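PDB 5W7W: aprataxin and PNK-like factor from Homo sapiens, which acts as a histone chaperone in single- and double-strand DNA break repair, its FHA-like domain, the part given here, mediating interaction with XRCC1 and XRCC4. Local coordinates for residues Leu10-Gly15 / Tyr99-Leu104; Tyr67-Lys72 / Pro88-Ser93. All blocks are in the same frame, centred on the assembly; numbering follows the deposited sequence. Where two conformers were deposited one is given.

Contact 1: Leu10-Gly15 / Tyr99-Leu104. With FMT (formic acid), chain D; FMT (formic acid), chain C.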
loop_
_atom_site.group_PDB
_atom_site.type_symbol
_atom_site.label_atom_id
_atom_site.label_comp_id
_atom_site.label_asym_id
_atom_site.label_seq_id
_atom_site.Cartn_x
_atom_site.Cartn_y
_atom_site.Cartn_z
ATOM N N LEU A 10 -1.573 -7.547 -1.351
ATOM C CA LEU A 10 -0.518 -6.948 -0.550
ATOM C C LEU A 10 0.098 -8.011 0.342
ATOM O O LEU A 10 -0.622 -8.718 1.062
ATOM C CB LEU A 10 -1.072 -5.834 0.338
ATOM C CG LEU A 10 -1.898 -4.749 -0.353
ATOM C CD1 LEU A 10 -2.325 -3.752 0.704
ATOM C CD2 LEU A 10 -1.122 -4.097 -1.466
ATOM N N GLN A 11 1.412 -8.132 0.291
ATOM C CA GLN A 11 2.133 -9.134 1.066
ATOM C C GLN A 11 2.978 -8.458 2.132
ATOM O O GLN A 11 3.946 -7.770 1.786
ATOM C CB GLN A 11 3.021 -9.940 0.122
ATOM C CG GLN A 11 3.906 -10.950 0.835
ATOM C CD GLN A 11 4.502 -11.925 -0.132
ATOM O OE1 GLN A 11 3.891 -12.957 -0.423
ATOM N NE2 GLN A 11 5.680 -11.608 -0.662
ATOM N N PRO A 12 2.683 -8.641 3.420
ATOM C CA PRO A 12 3.477 -7.960 4.448
ATOM C C PRO A 12 4.909 -8.471 4.462
ATOM O O PRO A 12 5.163 -9.682 4.489
ATOM C CB PRO A 12 2.729 -8.284 5.746
ATOM C CG PRO A 12 1.932 -9.475 5.455
ATOM C CD PRO A 12 1.573 -9.413 4.001
ATOM N N ARG A 13 5.860 -7.542 4.439
ATOM C CA ARG A 13 7.264 -7.922 4.384
ATOM C C ARG A 13 7.722 -8.608 5.658
ATOM O O ARG A 13 8.696 -9.378 5.624
ATOM C CB ARG A 13 8.114 -6.684 4.150
ATOM C CG ARG A 13 9.626 -6.978 4.064
ATOM C CD ARG A 13 10.470 -5.712 3.963
ATOM N NE ARG A 13 10.329 -5.104 2.648
ATOM C CZ ARG A 13 11.032 -4.070 2.216
ATOM N NH1 ARG A 13 11.936 -3.505 3.000
ATOM N NH2 ARG A 13 10.811 -3.598 0.997
ATOM N N ASP A 14 7.079 -8.322 6.781
ATOM C CA ASP A 14 7.409 -8.966 8.049
ATOM C C ASP A 14 6.834 -10.370 8.156
ATOM O O ASP A 14 7.108 -11.071 9.142
ATOM C CB ASP A 14 6.935 -8.084 9.214
ATOM C CG ASP A 14 5.454 -7.791 9.171
ATOM O OD1 ASP A 14 4.952 -7.326 8.111
ATOM O OD2 ASP A 14 4.766 -7.997 10.196
ATOM N N GLY A 15 6.065 -10.807 7.167
ATOM C CA GLY A 15 5.393 -12.084 7.190
ATOM C C GLY A 15 3.936 -11.926 7.553
ATOM O O GLY A 15 3.528 -10.956 8.190
ATOM N N TYR A 99 5.067 -1.857 8.670
ATOM C CA TYR A 99 3.887 -1.893 7.813
ATOM C C TYR A 99 4.269 -1.721 6.338
ATOM O O TYR A 99 3.762 -0.843 5.624
ATOM C CB TYR A 99 2.840 -0.865 8.254
ATOM C CG TYR A 99 2.533 -0.907 9.733
ATOM C CD1 TYR A 99 2.067 -2.072 10.327
ATOM C CD2 TYR A 99 2.717 0.205 10.533
ATOM C CE1 TYR A 99 1.777 -2.120 11.683
ATOM C CE2 TYR A 99 2.438 0.162 11.893
ATOM C CZ TYR A 99 1.974 -0.997 12.455
ATOM O OH TYR A 99 1.705 -1.045 13.817
ATOM N N ILE A 100 5.199 -2.561 5.905
ATOM C CA ILE A 100 5.741 -2.604 4.555
ATOM C C ILE A 100 5.037 -3.742 3.826
ATOM O O ILE A 100 4.868 -4.843 4.378
ATOM C CB ILE A 100 7.269 -2.840 4.581
ATOM C CG1 ILE A 100 7.987 -1.882 5.549
ATOM C CG2 ILE A 100 7.843 -2.714 3.184
ATOM C CD1 ILE A 100 9.383 -2.319 5.954
ATOM N N PHE A 101 4.637 -3.497 2.581
ATOM C CA PHE A 101 3.936 -4.473 1.762
ATOM C C PHE A 101 4.524 -4.533 0.371
ATOM O O PHE A 101 4.757 -3.503 -0.248
ATOM C CB PHE A 101 2.468 -4.088 1.636
ATOM C CG PHE A 101 1.742 -4.067 2.946
ATOM C CD1 PHE A 101 1.116 -5.209 3.442
ATOM C CD2 PHE A 101 1.706 -2.918 3.701
ATOM C CE1 PHE A 101 0.460 -5.180 4.665
ATOM C CE2 PHE A 101 1.064 -2.903 4.932
ATOM C CZ PHE A 101 0.453 -4.040 5.410
ATOM N N ARG A 102 4.723 -5.748 -0.123
ATOM C CA ARG A 102 5.072 -5.994 -1.508
ATOM C C ARG A 102 3.791 -6.195 -2.305
ATOM O O ARG A 102 2.831 -6.798 -1.824
ATOM C CB ARG A 102 5.967 -7.229 -1.622
ATOM C CG ARG A 102 6.479 -7.413 -3.029
ATOM C CD ARG A 102 7.404 -8.606 -3.213
ATOM N NE ARG A 102 8.539 -8.593 -2.286
ATOM C CZ ARG A 102 9.703 -7.991 -2.512
ATOM N NH1 ARG A 102 9.922 -7.328 -3.635
ATOM N NH2 ARG A 102 10.676 -8.032 -1.613
ATOM N N ILE A 103 3.790 -5.701 -3.530
ATOM C CA ILE A 103 2.658 -5.852 -4.441
ATOM C C ILE A 103 2.815 -7.135 -5.243
ATOM O O ILE A 103 3.833 -7.334 -5.912
ATOM C CB ILE A 103 2.587 -4.652 -5.391
ATOM C CG1 ILE A 103 2.503 -3.329 -4.635
ATOM C CG2 ILE A 103 1.437 -4.786 -6.359
ATOM C CD1 ILE A 103 1.524 -3.272 -3.505
ATOM N N LEU A 104 1.794 -7.973 -5.213
ATOM C CA LEU A 104 1.735 -9.163 -6.046
ATOM C C LEU A 104 0.544 -9.086 -6.993
ATOM O O LEU A 104 -0.548 -8.682 -6.597
ATOM C CB LEU A 104 1.577 -10.412 -5.166
ATOM C CG LEU A 104 2.750 -10.698 -4.227
ATOM C CD1 LEU A 104 2.443 -11.918 -3.394
ATOM C CD2 LEU A 104 4.047 -10.867 -4.964
HETATM C C FMT D . 4.461 -4.787 10.551
HETATM O O1 FMT D . 4.357 -4.972 11.769
HETATM O O2 FMT D . 5.529 -4.469 10.035
HETATM C C FMT C . 8.683 -10.255 0.901
HETATM O O1 FMT C . 9.840 -9.859 0.884
HETATM O O2 FMT C . 7.869 -9.862 0.073
HETATM O O HOH W 1 3.432 -5.175 7.025
HETATM O O HOH W 2 6.624 -4.652 7.526
#
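Ile100 CG2 lies over one face of the Arg13 guanidinium, offset toward its rim, with NE the nearest atom at 3.5 Å. Arg13 reaches this place with CG anti to its backbone N and a bend at chi3 (-72°), and its NH2 goes on to Gln68 OE1. The Arg102 guanidinium, also bent at chi3, is met in its plane at the edge by a formic acid molecule, probably from the crystallisation liquor: NE donates to O2 at 2.8 Å and NH2 to O1. Gln11 NE2 donates to the same O2, so two side chains grip one oxygen, while Gln11 OE1 is held by Arg18. An alanine in place of Arg102 would remove both guanidinium bonds to the formic acid and the weak bond of NH1 to Gly89 O, and would probably loosen the tie to the chain leading into strand 91-93. On one face of the Phe101 ring sits a water, near the rim; Pro12 CA and Leu10 CB approach the same ring obliquely. These residues belong to neighbouring antiparallel strands, 8-12 and 100-105, in one of the two sheets of the FHA beta sandwich. Gln11 and Arg102 form the hydrogen-bonded pair: Gln11 N meets Arg102 O in the carbonyl plane at 2.9 Å, whereas Arg102 N approaches Gln11 O from above its plane. Beyond the strand, Arg13 N bonds Ile100 O almost straight (171°), and Pro12-Gly15 folds into a type I turn. On the buried face Leu10 and Ile103 run side by side, their CD2 and CD1 methyls pressed tightly to 3.4 Å. At the turn, the water on the Phe101 ring lies within hydrogen-bonding distance of both Asp14 OD1 and Ile100 O.

Contact 2: Tyr67-Lys72 / Pro88-Ser93; sequences YQSSEK and PGDSFS
Backbone hydrogen bonds join the end of strand 66-68 to the start of strand 91-93, antiparallel neighbours in the larger sheet of the FHA beta sandwich. Gln68 and Ser91 are the hydrogen-bonded pair: Ser91 N lies in the carbonyl plane of Gln68 O at 2.9 Å, while Gln68 N comes to Ser91 O from above its plane. Tyr67 and Phe92 make the adjoining non-hydrogen-bonded pair.

Side-chain bonds converge on Asp90, whose CG, set beside the backbone N, brings the carboxylate to Tyr67 OH and Ser70 N. Tyr67, with CG anti to the backbone N (chi1 174°), swings its hydroxyl across to the carboxylate; OH donates to Asp90 OD2 at 2.7 Å. That oxygen sits at the ring edge, in the ring plane, yet the hydroxyl meets it from above the carboxylate plane, the two flat groups standing 85° apart. The other oxygen, OD1, takes the N-H of Ser70 at 2.9 Å along a bent path (137°), inside the type I turn Ser69-Lys72 that follows the strand. Gln68 NE2 reaches forward to Lys72 O across this turn, its OE1 being taken by Arg13.

One water donates to Asp90 OD1 and Pro88 O and accepts from Ser70 OG; a second joins Gly89 O to Ser91 OG.

In packing, Ser70 CB lies 3.3 Å from Gly89 O; Gly89 has a positive phi, and a CB there would crowd Ser70 CB.

With Asn87 N as a further donor to OD2, each oxygen of the buried Asp90 carboxylate has two donors, which would probably stabilise its charged form and fix its rotation.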
loop_
_atom_site.group_PDB
_atom_site.type_symbol
_atom_site.label_atom_id
_atom_site.label_comp_id
_atom_site.label_asym_id
_atom_site.label_seq_id
_atom_site.Cartn_x
_atom_site.Cartn_y
_atom_site.Cartn_z
ATOM N N TYR A 67 7.928 4.333 -0.625
ATOM C CA TYR A 67 7.935 3.544 -1.843
ATOM C C TYR A 67 9.323 2.982 -2.093
ATOM O O TYR A 67 10.322 3.687 -1.950
ATOM C CB TYR A 67 7.591 4.440 -3.027
ATOM C CG TYR A 67 7.703 3.775 -4.391
ATOM C CD1 TYR A 67 6.853 2.748 -4.770
ATOM C CD2 TYR A 67 8.659 4.191 -5.301
ATOM C CE1 TYR A 67 6.962 2.141 -6.002
ATOM C CE2 TYR A 67 8.768 3.588 -6.552
ATOM C CZ TYR A 67 7.905 2.569 -6.888
ATOM O OH TYR A 67 8.026 1.985 -8.135
ATOM N N GLN A 68 9.380 1.729 -2.534
ATOM C CA GLN A 68 10.621 1.080 -2.944
ATOM C C GLN A 68 10.367 0.334 -4.246
ATOM O O GLN A 68 9.639 -0.651 -4.270
ATOM C CB GLN A 68 11.105 0.122 -1.864
ATOM C CG GLN A 68 12.397 -0.599 -2.231
ATOM C CD GLN A 68 12.836 -1.574 -1.153
ATOM O OE1 GLN A 68 12.408 -1.491 -0.004
ATOM N NE2 GLN A 68 13.685 -2.515 -1.520
ATOM N N SER A 69 10.972 0.788 -5.334
ATOM C CA SER A 69 10.890 0.062 -6.588
ATOM C C SER A 69 11.529 -1.315 -6.444
ATOM O O SER A 69 12.470 -1.514 -5.671
ATOM C CB SER A 69 11.620 0.873 -7.666
ATOM O OG SER A 69 11.192 0.514 -8.969
ATOM N N SER A 70 11.016 -2.271 -7.218
ATOM C CA SER A 70 11.394 -3.671 -7.031
ATOM C C SER A 70 12.900 -3.906 -7.137
ATOM O O SER A 70 13.437 -4.759 -6.429
ATOM C CB SER A 70 10.637 -4.574 -8.007
ATOM O OG SER A 70 11.013 -4.319 -9.342
ATOM N N GLU A 71 13.592 -3.140 -7.980
ATOM C CA GLU A 71 15.016 -3.326 -8.219
ATOM C C GLU A 71 15.894 -2.582 -7.224
ATOM O O GLU A 71 17.103 -2.844 -7.165
ATOM C CB GLU A 71 15.361 -2.890 -9.653
ATOM C CG GLU A 71 15.515 -1.383 -9.908
ATOM C CD GLU A 71 14.202 -0.629 -10.085
ATOM O OE1 GLU A 71 13.125 -1.201 -9.826
ATOM O OE2 GLU A 71 14.254 0.550 -10.497
ATOM N N LYS A 72 15.320 -1.666 -6.449
ATOM C CA LYS A 72 16.071 -0.788 -5.563
ATOM C C LYS A 72 16.010 -1.338 -4.141
ATOM O O LYS A 72 15.364 -2.352 -3.869
ATOM C CB LYS A 72 15.575 0.654 -5.648
ATOM C CG LYS A 72 15.636 1.215 -7.075
ATOM C CD LYS A 72 15.442 2.713 -7.112
ATOM N N PRO A 88 3.921 -4.672 -9.842
ATOM C CA PRO A 88 4.159 -5.926 -9.132
ATOM C C PRO A 88 5.638 -6.068 -8.801
ATOM O O PRO A 88 6.514 -5.802 -9.633
ATOM C CB PRO A 88 3.684 -6.983 -10.130
ATOM C CG PRO A 88 2.628 -6.272 -10.942
ATOM C CD PRO A 88 3.200 -4.889 -11.110
ATOM N N GLY A 89 5.916 -6.462 -7.557
ATOM C CA GLY A 89 7.252 -6.542 -7.031
ATOM C C GLY A 89 7.720 -5.319 -6.268
ATOM O O GLY A 89 8.646 -5.432 -5.454
ATOM N N ASP A 90 7.115 -4.156 -6.511
ATOM C CA ASP A 90 7.431 -2.964 -5.747
ATOM C C ASP A 90 6.893 -3.125 -4.322
ATOM O O ASP A 90 6.053 -3.979 -4.040
ATOM C CB ASP A 90 6.740 -1.738 -6.345
ATOM C CG ASP A 90 7.289 -1.294 -7.678
ATOM O OD1 ASP A 90 8.324 -1.822 -8.131
ATOM O OD2 ASP A 90 6.677 -0.373 -8.266
ATOM N N SER A 91 7.361 -2.260 -3.428
ATOM C CA SER A 91 6.877 -2.210 -2.056
ATOM C C SER A 91 6.439 -0.792 -1.725
ATOM O O SER A 91 6.944 0.177 -2.289
ATOM C CB SER A 91 7.955 -2.625 -1.060
ATOM O OG SER A 91 8.372 -3.971 -1.259
ATOM N N PHE A 92 5.509 -0.686 -0.782
ATOM C CA PHE A 92 5.217 0.593 -0.147
ATOM C C PHE A 92 5.096 0.344 1.347
ATOM O O PHE A 92 4.959 -0.796 1.792
ATOM C CB PHE A 92 3.926 1.236 -0.678
ATOM C CG PHE A 92 2.678 0.636 -0.120
ATOM C CD1 PHE A 92 2.099 -0.473 -0.715
ATOM C CD2 PHE A 92 2.073 1.168 1.000
ATOM C CE1 PHE A 92 0.956 -1.034 -0.187
ATOM C CE2 PHE A 92 0.936 0.610 1.521
ATOM C CZ PHE A 92 0.374 -0.492 0.922
ATOM N N SER A 93 5.140 1.412 2.135
ATOM C CA SER A 93 4.969 1.252 3.567
ATOM C C SER A 93 4.258 2.452 4.164
ATOM O O SER A 93 4.254 3.560 3.613
ATOM C CB SER A 93 6.303 1.025 4.269
ATOM O OG SER A 93 7.139 2.164 4.184
HETATM O O HOH W 3 10.284 -3.789 -3.245
HETATM O O HOH W 4 8.332 -3.866 -10.210
#

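In the fold
Contacts 1 and 2 belong to the same antiparallel sheet: strands 100-105 and 91-93 are neighbours, so 8-12 and 66-68 flank this central pair. Both contacts are partly buried. Contact 1 is the larger and the more apolar on its inner face, where Phe92 from contact 2 touches Leu10 and Ile103; its outer side carries Arg102 of the strand, and Arg13 of the turn beside it. Contact 2 is the more polar, centred on a buried carboxylate, while contact 1 has its tightest packing between methyls. They are tied directly: Gly89 N probably bonds Ile103 O at 2.8 Å, and Arg13 NH2 makes a weak bond to Ser91 OG.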